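Local coordinates for putative agmatine deiminase (Streptococcus mutans, PDB 2EWO), which probably hydrolyses agmatine to N-carbamoylputrescine and ammonia, as expected of an agmatine deiminase of the guanidino-group modifying enzyme superfamily, at residues R114-E119 against Y153-F158; G14-G19 against V107-D112; W97-G102 against I362-P367; T172-E177 against G221-V226. All coordinates share one frame; numbering follows the deposited sequence.

Interaction 1 of 4, residues R114-E119 against Y153-F158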
loop_
_atom_site.group_PDB
_atom_site.type_symbol
_atom_site.label_atom_id
_atom_site.label_comp_id
_atom_site.label_asym_id
_atom_site.label_seq_id
_atom_site.Cartn_x
_atom_site.Cartn_y
_atom_site.Cartn_z
ATOM N N ARG A 114 -25.653 4.934 19.820
ATOM C CA ARG A 114 -24.382 5.591 20.068
ATOM C C ARG A 114 -23.285 4.527 20.102
ATOM O O ARG A 114 -23.478 3.428 19.592
ATOM C CB ARG A 114 -24.451 6.298 21.407
ATOM C CG ARG A 114 -24.055 7.733 21.366
ATOM C CD ARG A 114 -25.238 8.653 21.235
ATOM N NE ARG A 114 -25.138 9.694 22.250
ATOM C CZ ARG A 114 -25.674 10.905 22.150
ATOM N NH1 ARG A 114 -26.368 11.240 21.067
ATOM N NH2 ARG A 114 -25.496 11.785 23.132
ATOM N N ALA A 115 -22.139 4.845 20.702
ATOM C CA ALA A 115 -21.029 3.884 20.812
ATOM C C ALA A 115 -19.862 4.412 21.647
ATOM O O ALA A 115 -19.722 5.612 21.852
ATOM C CB ALA A 115 -20.525 3.476 19.425
ATOM N N VAL A 116 -19.025 3.507 22.135
ATOM C CA VAL A 116 -17.876 3.915 22.927
ATOM C C VAL A 116 -16.631 3.335 22.287
ATOM O O VAL A 116 -16.469 2.119 22.221
ATOM C CB VAL A 116 -17.974 3.427 24.393
ATOM C CG1 VAL A 116 -18.441 1.992 24.430
ATOM C CG2 VAL A 116 -16.616 3.547 25.077
ATOM N N ASP A 117 -15.765 4.213 21.794
ATOM C CA ASP A 117 -14.530 3.778 21.156
ATOM C C ASP A 117 -13.399 3.832 22.178
ATOM O O ASP A 117 -13.064 4.901 22.690
ATOM C CB ASP A 117 -14.231 4.673 19.945
ATOM C CG ASP A 117 -12.911 4.338 19.274
ATOM O OD1 ASP A 117 -12.392 3.215 19.472
ATOM O OD2 ASP A 117 -12.400 5.201 18.531
ATOM N N TRP A 118 -12.834 2.666 22.487
ATOM C CA TRP A 118 -11.741 2.565 23.453
ATOM C C TRP A 118 -10.405 2.719 22.735
ATOM O O TRP A 118 -10.343 2.809 21.505
ATOM C CB TRP A 118 -11.762 1.201 24.174
ATOM C CG TRP A 118 -13.133 0.707 24.638
ATOM C CD1 TRP A 118 -13.961 -0.164 23.979
ATOM C CD2 TRP A 118 -13.836 1.096 25.827
ATOM N NE1 TRP A 118 -15.129 -0.334 24.680
ATOM C CE2 TRP A 118 -15.080 0.428 25.816
ATOM C CE3 TRP A 118 -13.537 1.948 26.904
ATOM C CZ2 TRP A 118 -16.022 0.588 26.835
ATOM C CZ3 TRP A 118 -14.479 2.103 27.915
ATOM C CH2 TRP A 118 -15.703 1.427 27.870
ATOM N N GLU A 119 -9.334 2.749 23.513
ATOM C CA GLU A 119 -8.002 2.862 22.945
ATOM C C GLU A 119 -7.504 1.446 22.768
ATOM O O GLU A 119 -7.655 0.625 23.663
ATOM C CB GLU A 119 -7.079 3.590 23.903
ATOM C CG GLU A 119 -7.664 4.850 24.434
ATOM C CD GLU A 119 -6.762 6.016 24.178
ATOM O OE1 GLU A 119 -5.569 5.907 24.530
ATOM O OE2 GLU A 119 -7.240 7.035 23.632
ATOM N N TYR A 153 -18.162 7.895 21.726
ATOM C CA TYR A 153 -17.483 8.461 22.878
ATOM C C TYR A 153 -16.067 7.924 22.820
ATOM O O TYR A 153 -15.880 6.731 22.581
ATOM C CB TYR A 153 -18.120 7.984 24.184
ATOM C CG TYR A 153 -19.566 8.380 24.377
ATOM C CD1 TYR A 153 -20.602 7.660 23.774
ATOM C CD2 TYR A 153 -19.895 9.496 25.137
ATOM C CE1 TYR A 153 -21.935 8.050 23.917
ATOM C CE2 TYR A 153 -21.212 9.894 25.285
ATOM C CZ TYR A 153 -22.226 9.174 24.667
ATOM O OH TYR A 153 -23.509 9.649 24.746
ATOM N N LYS A 154 -15.077 8.789 23.036
ATOM C CA LYS A 154 -13.668 8.375 23.018
ATOM C C LYS A 154 -13.035 8.394 24.409
ATOM O O LYS A 154 -12.857 9.454 25.018
ATOM C CB LYS A 154 -12.849 9.270 22.086
ATOM C CG LYS A 154 -11.395 8.845 21.939
ATOM C CD LYS A 154 -11.295 7.469 21.297
ATOM C CE LYS A 154 -9.841 7.052 21.066
ATOM N NZ LYS A 154 -9.736 5.693 20.464
ATOM N N THR A 155 -12.697 7.206 24.899
ATOM C CA THR A 155 -12.073 7.053 26.206
ATOM C C THR A 155 -10.577 7.342 26.062
ATOM O O THR A 155 -9.769 6.425 25.922
ATOM C CB THR A 155 -12.279 5.616 26.746
ATOM O OG1 THR A 155 -11.803 4.662 25.786
ATOM C CG2 THR A 155 -13.751 5.365 27.016
ATOM N N LYS A 156 -10.210 8.619 26.097
ATOM C CA LYS A 156 -8.815 8.990 25.935
ATOM C C LYS A 156 -7.926 8.434 27.035
ATOM O O LYS A 156 -8.232 8.540 28.229
ATOM C CB LYS A 156 -8.660 10.516 25.847
ATOM C CG LYS A 156 -7.247 10.973 25.448
ATOM C CD LYS A 156 -7.176 12.448 25.014
ATOM C CE LYS A 156 -5.766 12.811 24.514
ATOM N NZ LYS A 156 -5.626 14.195 23.956
ATOM N N ASP A 157 -6.826 7.827 26.597
ATOM C CA ASP A 157 -5.816 7.219 27.460
ATOM C C ASP A 157 -6.276 5.971 28.203
ATOM O O ASP A 157 -5.544 5.428 29.030
ATOM C CB ASP A 157 -5.268 8.251 28.446
ATOM C CG ASP A 157 -4.506 9.356 27.747
ATOM O OD1 ASP A 157 -3.621 9.028 26.935
ATOM O OD2 ASP A 157 -4.784 10.546 28.005
ATOM N N PHE A 158 -7.487 5.515 27.894
ATOM C CA PHE A 158 -8.033 4.315 28.513
ATOM C C PHE A 158 -8.056 3.192 27.477
ATOM O O PHE A 158 -8.942 3.151 26.626
ATOM C CB PHE A 158 -9.455 4.559 29.011
ATOM C CG PHE A 158 -10.003 3.425 29.812
ATOM C CD1 PHE A 158 -10.499 2.291 29.184
ATOM C CD2 PHE A 158 -9.965 3.458 31.194
ATOM C CE1 PHE A 158 -10.947 1.203 29.926
ATOM C CE2 PHE A 158 -10.408 2.379 31.943
ATOM C CZ PHE A 158 -10.899 1.249 31.307
#
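K154 NZ is gripped by two groups of segment 114-119. It gives a hydrogen bond to W118 O at 3.1 Å, from above the carbonyl plane. It also makes a salt bridge to D117 OD2 at 3.3 Å, whose hydrogen bond is weak. The bend of K154 at chi2 (63°) brings its CD to 3.4 Å from D117 O. Strands 113-119 and 152-155 run parallel as the two strands of a beta-alpha-beta unit, with helix 137-146 between them in sequence. Y153 N bonds to A115 O, D117 N to Y153 O, and T155 N to D117 O. V116 and Y153 lie on the sheet face opposite D117 and K154. Y153 OH accepts a nearly straight bond (163°) from R114 NE at 3.0 Å, in the guanidinium plane. R114 NH2 makes a salt bridge to D13. Near the end of the strands, T155 CG2 packs on W118 CE3 at 3.4 Å. The F158 ring lies beside W118, its CD1 3.8 Å from W118 CE3 and the ring planes 48° apart. W118 NE1 is bonded to T104. A type II turn from T155 to F158 carries the chain round, and E119 N bonds to F158 O at 3.2 Å. D117 OD2 also makes a salt bridge to R4. With two basic partners, the buried D117 carboxylate probably stays ionised.

Interaction 2 of 4, residues G14-G19 against V107-D112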
loop_
_atom_site.group_PDB
_atom_site.type_symbol
_atom_site.label_atom_id
_atom_site.label_comp_id
_atom_site.label_asym_id
_atom_site.label_seq_id
_atom_site.Cartn_x
_atom_site.Cartn_y
_atom_site.Cartn_z
ATOM N N GLY A 14 -27.649 8.845 29.050
ATOM C CA GLY A 14 -28.713 7.862 29.031
ATOM C C GLY A 14 -28.537 6.758 28.007
ATOM O O GLY A 14 -29.457 6.466 27.243
ATOM N N PHE A 15 -27.350 6.159 27.965
ATOM C CA PHE A 15 -27.088 5.055 27.045
ATOM C C PHE A 15 -26.486 3.911 27.843
ATOM O O PHE A 15 -25.964 4.122 28.937
ATOM C CB PHE A 15 -26.133 5.467 25.922
ATOM C CG PHE A 15 -26.753 6.377 24.899
ATOM C CD1 PHE A 15 -27.143 7.672 25.241
ATOM C CD2 PHE A 15 -26.930 5.949 23.585
ATOM C CE1 PHE A 15 -27.696 8.528 24.293
ATOM C CE2 PHE A 15 -27.485 6.798 22.629
ATOM C CZ PHE A 15 -27.867 8.093 22.984
ATOM N N ARG A 16 -26.558 2.704 27.292
ATOM C CA ARG A 16 -26.052 1.514 27.974
ATOM C C ARG A 16 -25.794 0.362 27.021
ATOM O O ARG A 16 -26.624 0.056 26.167
ATOM C CB ARG A 16 -27.066 1.042 29.027
ATOM C CG ARG A 16 -28.517 1.032 28.521
ATOM C CD ARG A 16 -29.472 0.292 29.448
ATOM N NE ARG A 16 -29.453 -1.152 29.220
ATOM C CZ ARG A 16 -30.002 -1.755 28.168
ATOM N NH1 ARG A 16 -30.625 -1.038 27.245
ATOM N NH2 ARG A 16 -29.916 -3.074 28.026
HETATM N N MSE A 17 -24.642 -0.281 27.177
HETATM C CA MSE A 17 -24.320 -1.422 26.341
HETATM C C MSE A 17 -25.362 -2.486 26.677
HETATM O O MSE A 17 -25.386 -3.004 27.798
HETATM C CB MSE A 17 -22.919 -1.948 26.653
HETATM C CG MSE A 17 -22.595 -3.264 25.943
HETATM SE SE MSE A 17 -20.816 -3.996 26.336
HETATM C CE MSE A 17 -20.539 -5.082 24.735
ATOM N N PRO A 18 -26.238 -2.817 25.711
ATOM C CA PRO A 18 -27.304 -3.806 25.859
ATOM C C PRO A 18 -26.703 -5.194 25.820
ATOM O O PRO A 18 -25.658 -5.391 25.210
ATOM C CB PRO A 18 -28.162 -3.541 24.639
ATOM C CG PRO A 18 -27.109 -3.339 23.599
ATOM C CD PRO A 18 -26.168 -2.364 24.308
ATOM N N GLY A 19 -27.375 -6.149 26.449
ATOM C CA GLY A 19 -26.886 -7.511 26.471
ATOM C C GLY A 19 -26.659 -8.113 25.100
ATOM O O GLY A 19 -27.460 -7.937 24.178
ATOM N N VAL A 107 -27.046 2.244 23.480
ATOM C CA VAL A 107 -28.423 2.509 23.117
ATOM C C VAL A 107 -29.100 3.267 24.253
ATOM O O VAL A 107 -28.768 3.080 25.420
ATOM C CB VAL A 107 -29.157 1.192 22.826
ATOM C CG1 VAL A 107 -29.109 0.297 24.046
ATOM C CG2 VAL A 107 -30.590 1.486 22.404
ATOM N N ASN A 108 -30.032 4.143 23.899
ATOM C CA ASN A 108 -30.746 4.946 24.880
ATOM C C ASN A 108 -32.159 4.408 25.098
ATOM O O ASN A 108 -32.960 4.987 25.836
ATOM C CB ASN A 108 -30.774 6.414 24.421
ATOM C CG ASN A 108 -31.446 6.601 23.061
ATOM O OD1 ASN A 108 -31.285 5.784 22.156
ATOM N ND2 ASN A 108 -32.183 7.686 22.913
ATOM N N ASP A 109 -32.448 3.290 24.439
ATOM C CA ASP A 109 -33.738 2.620 24.547
ATOM C C ASP A 109 -34.857 3.510 24.033
ATOM O O ASP A 109 -36.006 3.394 24.456
ATOM C CB ASP A 109 -34.002 2.226 26.008
ATOM C CG ASP A 109 -32.904 1.318 26.584
ATOM O OD1 ASP A 109 -32.532 0.324 25.903
ATOM O OD2 ASP A 109 -32.432 1.593 27.720
ATOM N N LYS A 110 -34.509 4.390 23.102
ATOM C CA LYS A 110 -35.464 5.331 22.529
ATOM C C LYS A 110 -35.275 5.403 21.028
ATOM O O LYS A 110 -35.844 6.271 20.356
ATOM C CB LYS A 110 -35.231 6.706 23.134
ATOM C CG LYS A 110 -35.294 6.730 24.639
ATOM C CD LYS A 110 -34.413 7.824 25.172
ATOM C CE LYS A 110 -34.926 8.381 26.491
ATOM N NZ LYS A 110 -36.073 9.337 26.320
ATOM N N GLY A 111 -34.448 4.492 20.517
ATOM C CA GLY A 111 -34.169 4.436 19.092
ATOM C C GLY A 111 -32.752 4.824 18.691
ATOM O O GLY A 111 -32.171 4.214 17.792
ATOM N N ASP A 112 -32.201 5.837 19.358
ATOM C CA ASP A 112 -30.855 6.329 19.067
ATOM C C ASP A 112 -29.778 5.251 19.298
ATOM O O ASP A 112 -29.890 4.426 20.207
ATOM C CB ASP A 112 -30.543 7.573 19.927
ATOM C CG ASP A 112 -31.653 8.649 19.869
ATOM O OD1 ASP A 112 -32.507 8.610 18.945
ATOM O OD2 ASP A 112 -31.660 9.545 20.751
#
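V107, F15 and R16 carry this contact. V107 O accepts the backbone N-H of R16 at 2.9 Å. V107 CG1 rests on P18 CD at 4.0 Å and lies 3.8 Å from R16 NH1, so the valine has both a proline ring and an arginine end against one methyl. F15 turns its ring under N108. N108 CB sits over the ring centre, 3.6 Å from the centroid and 9° off the ring normal, a CH-pi contact. The two side chains point the same way, the ring and amide planes 13° apart. D112 CB approaches the F15 ring at CZ, 4.1 Å away.

Residues 108-112 form the loop of a beta hairpin that joins the antiparallel strands 104-107 and 113-119. Segment 14-19 follows helix 10-13 and lies against the start of this loop, F15 nearest N108. F15 also touches L106 in the first hairpin strand.

The charged link is made by D109 in the loop. R16 NH1 makes a salt bridge to D109 OD1 at 2.7 Å, with the carboxylate oxygen at the edge of the guanidinium. The two side chains cross at about a right angle. The rest of the guanidinium is held elsewhere: R16 NH2 makes a salt bridge to E22, and R16 NE bonds to G169 O.

Interaction 3 of 4, residues W97-G102 against I362-P367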
loop_
_atom_site.group_PDB
_atom_site.type_symbol
_atom_site.label_atom_id
_atom_site.label_comp_id
_atom_site.label_asym_id
_atom_site.label_seq_id
_atom_site.Cartn_x
_atom_site.Cartn_y
_atom_site.Cartn_z
ATOM N N TRP A 97 -9.665 -8.823 14.380
ATOM C CA TRP A 97 -10.195 -9.029 15.730
ATOM C C TRP A 97 -11.216 -7.948 16.111
ATOM O O TRP A 97 -11.163 -7.345 17.189
ATOM C CB TRP A 97 -9.056 -9.090 16.754
ATOM C CG TRP A 97 -8.045 -10.145 16.399
ATOM C CD1 TRP A 97 -6.877 -9.959 15.718
ATOM C CD2 TRP A 97 -8.172 -11.563 16.595
ATOM N NE1 TRP A 97 -6.273 -11.169 15.474
ATOM C CE2 TRP A 97 -7.047 -12.170 16.000
ATOM C CE3 TRP A 97 -9.131 -12.378 17.211
ATOM C CZ2 TRP A 97 -6.852 -13.561 16.001
ATOM C CZ3 TRP A 97 -8.937 -13.763 17.210
ATOM C CH2 TRP A 97 -7.807 -14.336 16.609
ATOM N N ILE A 98 -12.161 -7.732 15.204
ATOM C CA ILE A 98 -13.208 -6.738 15.376
ATOM C C ILE A 98 -13.784 -6.713 16.794
ATOM O O ILE A 98 -14.321 -5.697 17.236
ATOM C CB ILE A 98 -14.360 -6.985 14.369
ATOM C CG1 ILE A 98 -15.454 -5.928 14.544
ATOM C CG2 ILE A 98 -14.918 -8.390 14.548
ATOM C CD1 ILE A 98 -15.062 -4.566 14.037
ATOM N N ARG A 99 -13.680 -7.829 17.506
ATOM C CA ARG A 99 -14.205 -7.911 18.866
ATOM C C ARG A 99 -13.505 -6.947 19.790
ATOM O O ARG A 99 -14.126 -6.361 20.661
ATOM C CB ARG A 99 -14.025 -9.317 19.429
ATOM C CG ARG A 99 -14.549 -9.478 20.851
ATOM C CD ARG A 99 -15.869 -10.236 20.876
ATOM N NE ARG A 99 -17.069 -9.401 20.904
ATOM C CZ ARG A 99 -18.193 -9.702 20.255
ATOM N NH1 ARG A 99 -18.264 -10.804 19.520
ATOM N NH2 ARG A 99 -19.261 -8.926 20.356
ATOM N N ASP A 100 -12.205 -6.786 19.600
ATOM C CA ASP A 100 -11.438 -5.908 20.466
ATOM C C ASP A 100 -11.325 -4.481 19.977
ATOM O O ASP A 100 -11.819 -3.563 20.623
ATOM C CB ASP A 100 -10.055 -6.488 20.660
ATOM C CG ASP A 100 -10.109 -7.880 21.191
ATOM O OD1 ASP A 100 -10.634 -8.030 22.313
ATOM O OD2 ASP A 100 -9.646 -8.811 20.489
ATOM N N CYS A 101 -10.660 -4.295 18.846
ATOM C CA CYS A 101 -10.486 -2.974 18.295
ATOM C C CYS A 101 -11.816 -2.339 17.921
ATOM O O CYS A 101 -11.984 -1.137 18.081
ATOM C CB CYS A 101 -9.541 -3.028 17.087
ATOM S SG CYS A 101 -10.007 -4.113 15.692
ATOM N N GLY A 102 -12.766 -3.148 17.458
ATOM C CA GLY A 102 -14.084 -2.644 17.059
ATOM C C GLY A 102 -14.843 -1.742 18.025
ATOM O O GLY A 102 -14.423 -1.559 19.164
ATOM N N ILE A 362 -13.635 -12.683 16.920
ATOM C CA ILE A 362 -13.580 -12.201 15.514
ATOM C C ILE A 362 -14.899 -11.584 15.015
ATOM O O ILE A 362 -15.059 -11.298 13.818
ATOM C CB ILE A 362 -13.241 -13.340 14.548
ATOM C CG1 ILE A 362 -14.342 -14.397 14.454
ATOM C CG2 ILE A 362 -11.970 -14.094 14.934
ATOM C CD1 ILE A 362 -14.096 -15.418 13.341
ATOM N N THR A 363 -15.839 -11.374 15.914
ATOM C CA THR A 363 -17.126 -10.753 15.546
ATOM C C THR A 363 -17.436 -9.591 16.479
ATOM O O THR A 363 -16.756 -9.384 17.490
ATOM C CB THR A 363 -18.279 -11.754 15.634
ATOM O OG1 THR A 363 -18.375 -12.271 16.951
ATOM C CG2 THR A 363 -18.121 -12.937 14.680
ATOM N N GLN A 364 -18.461 -8.875 16.093
ATOM C CA GLN A 364 -18.950 -7.708 16.826
ATOM C C GLN A 364 -20.337 -7.375 16.301
ATOM O O GLN A 364 -20.502 -6.973 15.144
ATOM C CB GLN A 364 -18.001 -6.530 16.599
ATOM C CG GLN A 364 -18.501 -5.228 17.222
ATOM C CD GLN A 364 -18.642 -5.313 18.741
ATOM O OE1 GLN A 364 -17.663 -5.587 19.433
ATOM N NE2 GLN A 364 -19.812 -5.093 19.307
ATOM N N GLN A 365 -21.318 -7.556 17.156
ATOM C CA GLN A 365 -22.710 -7.330 16.767
ATOM C C GLN A 365 -23.162 -5.913 17.125
ATOM O O GLN A 365 -22.697 -5.321 18.112
ATOM C CB GLN A 365 -23.614 -8.364 17.440
ATOM C CG GLN A 365 -24.095 -7.945 18.826
ATOM C CD GLN A 365 -22.964 -7.847 19.851
ATOM O OE1 GLN A 365 -21.894 -8.415 19.645
ATOM N NE2 GLN A 365 -23.140 -7.148 20.955
ATOM N N GLN A 366 -24.059 -5.445 16.276
ATOM C CA GLN A 366 -24.674 -4.116 16.371
ATOM C C GLN A 366 -26.147 -4.276 16.777
ATOM O O GLN A 366 -26.946 -4.881 16.042
ATOM C CB GLN A 366 -24.560 -3.423 15.008
ATOM C CG GLN A 366 -25.387 -2.143 14.897
ATOM C CD GLN A 366 -25.569 -1.686 13.446
ATOM O OE1 GLN A 366 -26.266 -0.705 13.192
ATOM N NE2 GLN A 366 -24.980 -2.347 12.466
ATOM N N PRO A 367 -26.561 -3.769 17.955
ATOM C CA PRO A 367 -27.951 -3.878 18.413
ATOM C C PRO A 367 -28.901 -3.103 17.519
ATOM O O PRO A 367 -28.641 -1.893 17.249
ATOM C CB PRO A 367 -27.937 -3.233 19.778
ATOM C CG PRO A 367 -26.526 -2.730 20.045
ATOM C CD PRO A 367 -25.657 -3.071 18.873
#
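Residues 98-101 have helical backbone angles without the regular bonds; the CA atoms of W97, just before them, and of R99 come nearest those of I362 and Q364. Strand 364-367 lies at the edge of a mixed sheet, antiparallel to strand 24-29, in what is expected to be the alpha/beta propeller of the family. The contact is buried, close to the middle of the chain.

R99 makes the main polar link. Its CG is anti to the backbone N (chi1 180°). The chain bends at chi2 and chi3, and the guanidinium lies with one face against T363 O. This oxygen is close to R99 NH1, but the angle is too poor for a hydrogen bond. R99 NH1 bonds to H360 O instead, and T363 OG1 bonds to I359 O. R99 NH1 and T363 OG1 are both held by the chain just before segment 362-367.

I98 makes the middle of the contact with both its branches. Its CG1 meets Q364 CB at 3.3 Å, the two side chains crossing at about a right angle. Its CG2 lies 3.4 Å from T363 CA. At the other end W97 CZ3 touches I362 CG2 at 3.8 Å. W97 NE1 bonds to D95, and its ring meets W123 edge-to-face. Q364 NE2 bonds to Q365 O at 3.1 Å. R99 NH2 bonds to Q365 OE1 at 2.8 Å, in the planes of both the guanidinium and the amide.

Interaction 4 of 4, residues T172-E177 against G221-V226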
loop_
_atom_site.group_PDB
_atom_site.type_symbol
_atom_site.label_atom_id
_atom_site.label_comp_id
_atom_site.label_asym_id
_atom_site.label_seq_id
_atom_site.Cartn_x
_atom_site.Cartn_y
_atom_site.Cartn_z
ATOM N N THR A 172 -24.364 -4.146 35.307
ATOM C CA THR A 172 -23.384 -5.119 35.761
ATOM C C THR A 172 -22.525 -5.600 34.610
ATOM O O THR A 172 -23.021 -5.831 33.512
ATOM C CB THR A 172 -24.059 -6.339 36.414
ATOM O OG1 THR A 172 -24.876 -5.909 37.511
ATOM C CG2 THR A 172 -23.005 -7.313 36.934
ATOM N N VAL A 173 -21.232 -5.748 34.861
ATOM C CA VAL A 173 -20.332 -6.209 33.824
ATOM C C VAL A 173 -19.371 -7.230 34.407
ATOM O O VAL A 173 -19.122 -7.241 35.614
ATOM C CB VAL A 173 -19.542 -5.030 33.220
ATOM C CG1 VAL A 173 -18.710 -4.347 34.295
ATOM C CG2 VAL A 173 -18.673 -5.519 32.085
ATOM N N LEU A 174 -18.848 -8.100 33.550
ATOM C CA LEU A 174 -17.904 -9.133 33.972
ATOM C C LEU A 174 -16.494 -8.909 33.430
ATOM O O LEU A 174 -16.207 -9.276 32.291
ATOM C CB LEU A 174 -18.393 -10.510 33.512
ATOM C CG LEU A 174 -19.491 -11.174 34.341
ATOM C CD1 LEU A 174 -19.945 -12.483 33.683
ATOM C CD2 LEU A 174 -18.948 -11.429 35.735
ATOM N N VAL A 175 -15.615 -8.319 34.240
ATOM C CA VAL A 175 -14.229 -8.081 33.819
ATOM C C VAL A 175 -13.286 -9.085 34.486
ATOM O O VAL A 175 -13.653 -9.729 35.464
ATOM C CB VAL A 175 -13.737 -6.655 34.179
ATOM C CG1 VAL A 175 -14.645 -5.611 33.547
ATOM C CG2 VAL A 175 -13.674 -6.491 35.692
ATOM N N THR A 176 -12.072 -9.204 33.956
ATOM C CA THR A 176 -11.071 -10.132 34.478
ATOM C C THR A 176 -9.830 -9.350 34.953
ATOM O O THR A 176 -8.991 -8.976 34.143
ATOM C CB THR A 176 -10.707 -11.171 33.366
ATOM O OG1 THR A 176 -9.462 -11.805 33.669
ATOM C CG2 THR A 176 -10.635 -10.494 31.998
ATOM N N GLU A 177 -9.707 -9.104 36.259
ATOM C CA GLU A 177 -8.581 -8.316 36.785
ATOM C C GLU A 177 -7.181 -8.704 36.329
ATOM O O GLU A 177 -6.291 -7.856 36.283
ATOM C CB GLU A 177 -8.624 -8.277 38.316
ATOM C CG GLU A 177 -8.688 -9.641 38.967
ATOM C CD GLU A 177 -9.137 -9.585 40.422
ATOM O OE1 GLU A 177 -8.909 -8.542 41.097
ATOM O OE2 GLU A 177 -9.714 -10.608 40.879
ATOM N N GLY A 221 -5.439 -12.878 29.674
ATOM C CA GLY A 221 -6.587 -13.334 30.429
ATOM C C GLY A 221 -7.911 -12.624 30.222
ATOM O O GLY A 221 -8.492 -12.098 31.170
ATOM N N HIS A 222 -8.399 -12.605 28.990
ATOM C CA HIS A 222 -9.685 -11.983 28.708
ATOM C C HIS A 222 -10.777 -12.843 29.343
ATOM O O HIS A 222 -10.590 -14.049 29.542
ATOM C CB HIS A 222 -9.916 -11.904 27.203
ATOM C CG HIS A 222 -9.328 -10.689 26.557
ATOM N ND1 HIS A 222 -9.428 -10.452 25.202
ATOM C CD2 HIS A 222 -8.675 -9.625 27.079
ATOM C CE1 HIS A 222 -8.861 -9.292 24.919
ATOM N NE2 HIS A 222 -8.396 -8.771 26.042
ATOM N N ILE A 223 -11.918 -12.229 29.642
ATOM C CA ILE A 223 -13.026 -12.950 30.263
ATOM C C ILE A 223 -13.930 -13.651 29.246
ATOM O O ILE A 223 -14.673 -14.567 29.599
ATOM C CB ILE A 223 -13.892 -11.999 31.134
ATOM C CG1 ILE A 223 -14.718 -12.808 32.127
ATOM C CG2 ILE A 223 -14.846 -11.196 30.258
ATOM C CD1 ILE A 223 -15.297 -11.967 33.224
ATOM N N ASP A 224 -13.856 -13.224 27.987
ATOM C CA ASP A 224 -14.675 -13.806 26.930
ATOM C C ASP A 224 -14.161 -15.186 26.536
ATOM O O ASP A 224 -14.424 -15.674 25.440
ATOM C CB ASP A 224 -14.720 -12.867 25.706
ATOM C CG ASP A 224 -13.481 -12.964 24.833
ATOM O OD1 ASP A 224 -12.433 -13.405 25.336
ATOM O OD2 ASP A 224 -13.553 -12.584 23.643
ATOM N N ASP A 225 -13.427 -15.808 27.449
ATOM C CA ASP A 225 -12.884 -17.139 27.219
ATOM C C ASP A 225 -13.334 -18.072 28.347
ATOM O O ASP A 225 -13.489 -19.281 28.160
ATOM C CB ASP A 225 -11.347 -17.082 27.168
ATOM C CG ASP A 225 -10.803 -16.869 25.755
ATOM O OD1 ASP A 225 -11.214 -15.894 25.084
ATOM O OD2 ASP A 225 -9.952 -17.672 25.309
ATOM N N VAL A 226 -13.570 -17.495 29.519
ATOM C CA VAL A 226 -13.964 -18.278 30.676
ATOM C C VAL A 226 -15.455 -18.259 30.994
ATOM O O VAL A 226 -16.010 -19.276 31.401
ATOM C CB VAL A 226 -13.198 -17.807 31.928
ATOM C CG1 VAL A 226 -11.696 -17.895 31.685
ATOM C CG2 VAL A 226 -13.598 -16.386 32.268
#
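T176 and G221 make the hydrogen bond of this contact. T176 OG1 donates to G221 O at 2.7 Å, although the place of that carbonyl oxygen is less sure in the model. The hydroxyl is anti to the backbone N (chi1 161°), and this turns it to the loop. G221 has positive phi, and its carbonyl faces the strand.

The apolar contacts centre on I223. Its side chain is extended, CG1 anti to the backbone N, and its tip, CD1, lies against the strand backbone at L174. I223 CD1 touches L174 CB at 3.4 Å. Nearer its root, I223 CB packs on T176 CG2 at 3.7 Å. The isoleucine side chain thus meets those of L174 and T176, whose CB atoms both point to the loop. Two backbone oxygens also lie beside I223 CD1, L174 O at 3.0 Å and V175 O at 3.6 Å.

Within the loop, V226 N bonds to I223 O at 3.1 Å, turning the chain after the isoleucine.

H222 points the other way, where its ring meets W123. Strand 172-176 is the middle strand of its sheet, antiparallel to 165-168 and parallel to 206-210. Loop 221-226 lies beside the end of this strand, just where T176 takes the N-cap position of helix 177-180, and leads on into strand 227-231.

Overall arrangement
Interactions 3 and 4 are buried; interactions 1 and 2 lie further out, their centres about 17 and 20 Å from the centre of the chain, and are only partly buried. Interactions 1 and 2 share the hairpin of strands 104-107 and 113-119 and touch where R114 CD packs on F15. Both use salt bridges. Interaction 1 alone adds paired parallel strands. Inside, salt bridges give way to uncharged acceptors and branched apolar side chains. Interaction 3 joins residues far apart in sequence, and interactions 1 and 4 are nested in the loop it closes. It touches interaction 2 through P18 and P367, and interaction 4 through D100 and H222.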